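Local structure of chorismatase (4BPS) at residues A[95-99]-A[194-198]. The protein hydrolyses chorismate to a dihydroxy-dihydrobenzoate and pyruvate, a step in the biosynthesis of the immunosuppressants FK506 and FK520. Numbering follows the deposited sequence.
Sequences TDAYL and LAARG
The ring of Y98 lies obliquely beside the methyl group of A196, CD1 3.8 Å from its CB, where the antiparallel strands 98-105 and 189-196 pair in the six-stranded mixed sheet of this YjgF-fold enzyme. Y98 and A196 form a non-hydrogen-bonded pair, and L232 of strand 229-232 touches both side chains. Next to it, L99 and A195 make the hydrogen-bonded pair: L99 N reaches A195 O at 2.8 Å, and A195 N returns the bond to L99 O. Their side chains share the other face of the sheet, packed against L129 and T126 of helix 112-129. Beyond the strand ends the pairing persists for one more bond, R197 N to A97 O, 2.9 Å and practically straight (179°), although the donor stands above the carbonyl plane. T95 shapes the turn into strand 98-105, its OG1 accepting from both A97 N and Y98 N in an ST motif. R197 swings CG opposite its N (chi1 171°) and, bent at chi3, reaches across the D96-A97 backbone, and D96 O sits 3.2 Å above one guanidinium face, near the rim. One water accepts from G198 N and donates to A97 O; a second lies 2.8 Å from Y98 OH.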
ATOM      1  N   THR A  95      -0.343   8.717  17.256  1.00  5.36           N
ATOM      2  CA  THR A  95      -1.267   9.548  18.015  1.00  5.33           C
ATOM      3  C   THR A  95      -1.913   8.630  19.046  1.00  5.44           C
ATOM      4  O   THR A  95      -1.617   7.443  19.086  1.00  6.33           O
ATOM      5  CB  THR A  95      -2.329  10.162  17.118  1.00  5.76           C
ATOM      6  OG1 THR A  95      -3.164   9.114  16.609  1.00  6.03           O
ATOM      7  CG2 THR A  95      -1.689  10.957  15.976  1.00  6.81           C
ATOM      8  N   ASP A  96      -2.800   9.122  19.909  1.00  6.21           N
ATOM      9  CA  ASP A  96      -3.449   8.192  20.814  1.00  7.51           C
ATOM     10  C   ASP A  96      -4.282   7.145  20.075  1.00  6.87           C
ATOM     11  O   ASP A  96      -4.396   6.009  20.561  1.00  8.84           O
ATOM     12  CB  ASP A  96      -4.265   8.924  21.868  1.00 10.08           C
ATOM     13  CG  ASP A  96      -3.373   9.574  22.931  1.00 13.59           C
ATOM     14  OD1 ASP A  96      -2.251   9.079  23.194  1.00 13.30           O
ATOM     15  OD2 ASP A  96      -3.796  10.576  23.542  1.00 18.53           O
ATOM     16  N   ALA A  97      -4.781   7.468  18.878  1.00  6.16           N
ATOM     17  CA  ALA A  97      -5.672   6.563  18.151  1.00  5.82           C
ATOM     18  C   ALA A  97      -5.046   5.777  16.998  1.00  5.37           C
ATOM     19  O   ALA A  97      -5.604   4.731  16.625  1.00  5.57           O
ATOM     20  CB  ALA A  97      -6.882   7.341  17.631  1.00  6.94           C
ATOM     21  N   TYR A  98      -3.940   6.263  16.411  1.00  5.02           N
ATOM     22  CA  TYR A  98      -3.378   5.638  15.208  1.00  5.27           C
ATOM     23  C   TYR A  98      -1.854   5.586  15.265  1.00  5.07           C
ATOM     24  O   TYR A  98      -1.208   6.362  15.970  1.00  6.01           O
ATOM     25  CB  TYR A  98      -3.826   6.373  13.929  1.00  5.83           C
ATOM     26  CG  TYR A  98      -5.326   6.402  13.790  1.00  6.26           C
ATOM     27  CD1 TYR A  98      -6.029   5.269  13.353  1.00  6.43           C
ATOM     28  CD2 TYR A  98      -6.066   7.536  14.123  1.00  7.16           C
ATOM     29  CE1 TYR A  98      -7.429   5.295  13.264  1.00  7.25           C
ATOM     30  CE2 TYR A  98      -7.451   7.550  14.031  1.00  7.65           C
ATOM     31  CZ  TYR A  98      -8.121   6.438  13.586  1.00  7.74           C
ATOM     32  OH  TYR A  98      -9.501   6.416  13.480  1.00  8.92           O
ATOM     33  N   LEU A  99      -1.291   4.667  14.485  1.00  5.45           N
ATOM     34  CA  LEU A  99       0.154   4.406  14.439  1.00  5.60           C
ATOM     35  C   LEU A  99       0.586   4.316  12.968  1.00  5.30           C
ATOM     36  O   LEU A  99      -0.108   3.702  12.147  1.00  5.98           O
ATOM     37  CB  LEU A  99       0.423   3.071  15.125  1.00  6.75           C
ATOM     38  CG  LEU A  99       1.816   2.449  15.088  1.00  7.76           C
ATOM     39  CD1 LEU A  99       2.753   3.290  15.889  1.00  8.47           C
ATOM     40  CD2 LEU A  99       1.803   0.984  15.627  1.00  7.93           C
ATOM     41  N   LEU A 194      -0.100   1.436   8.429  1.00  4.47           N
ATOM     42  CA  LEU A 194      -0.940   2.191   9.344  1.00  4.63           C
ATOM     43  C   LEU A 194      -1.706   1.202  10.217  1.00  4.64           C
ATOM     44  O   LEU A 194      -2.121   0.141   9.740  1.00  5.03           O
ATOM     45  CB  LEU A 194      -1.962   3.015   8.558  1.00  5.30           C
ATOM     46  CG  LEU A 194      -1.408   4.236   7.833  1.00  6.86           C
ATOM     47  CD1 LEU A 194      -2.398   4.701   6.766  1.00  7.11           C
ATOM     48  CD2 LEU A 194      -1.126   5.369   8.822  1.00  7.66           C
ATOM     49  N   ALA A 195      -1.911   1.561  11.484  1.00  4.76           N
ATOM     50  CA  ALA A 195      -2.649   0.714  12.411  1.00  5.27           C
ATOM     51  C   ALA A 195      -3.464   1.598  13.360  1.00  5.21           C
ATOM     52  O   ALA A 195      -3.175   2.791  13.531  1.00  6.12           O
ATOM     53  CB  ALA A 195      -1.709  -0.169  13.216  1.00  6.30           C
ATOM     54  N   ALA A 196      -4.479   0.991  13.970  1.00  6.02           N
ATOM     55  CA  ALA A 196      -5.401   1.672  14.864  1.00  5.71           C
ATOM     56  C   ALA A 196      -5.420   1.027  16.235  1.00  5.23           C
ATOM     57  O   ALA A 196      -5.366  -0.205  16.377  1.00  5.82           O
ATOM     58  CB  ALA A 196      -6.809   1.671  14.265  1.00  6.50           C
ATOM     59  N   ARG A 197      -5.582   1.887  17.245  1.00  5.41           N
ATOM     60  CA  ARG A 197      -5.766   1.471  18.635  1.00  5.92           C
ATOM     61  C   ARG A 197      -6.979   0.555  18.777  1.00  6.04           C
ATOM     62  O   ARG A 197      -6.967  -0.448  19.501  1.00  6.87           O
ATOM     63  CB  ARG A 197      -5.950   2.700  19.520  1.00  6.36           C
ATOM     64  CG  ARG A 197      -6.359   2.359  20.952  1.00  7.69           C
ATOM     65  CD  ARG A 197      -6.521   3.571  21.852  1.00  8.36           C
ATOM     66  NE  ARG A 197      -7.480   4.540  21.337  1.00  8.88           N
ATOM     67  CZ  ARG A 197      -7.663   5.755  21.829  1.00 10.71           C
ATOM     68  NH1 ARG A 197      -6.970   6.194  22.881  1.00 10.41           N
ATOM     69  NH2 ARG A 197      -8.548   6.537  21.233  1.00 13.37           N
ATOM     70  N   GLY A 198      -8.054   0.897  18.090  1.00  6.05           N
ATOM     71  CA  GLY A 198      -9.277   0.137  18.187  1.00  7.43           C
ATOM     72  C   GLY A 198     -10.274   0.697  17.213  1.00  7.23           C
ATOM     73  O   GLY A 198      -9.914   1.217  16.151  1.00  7.91           O
TER
HETATM   74  O   HOH W   1      -8.292   3.832  16.869  1.00  7.21           O
HETATM   75  O   HOH W   2     -10.411   4.341  15.072  1.00  9.79           O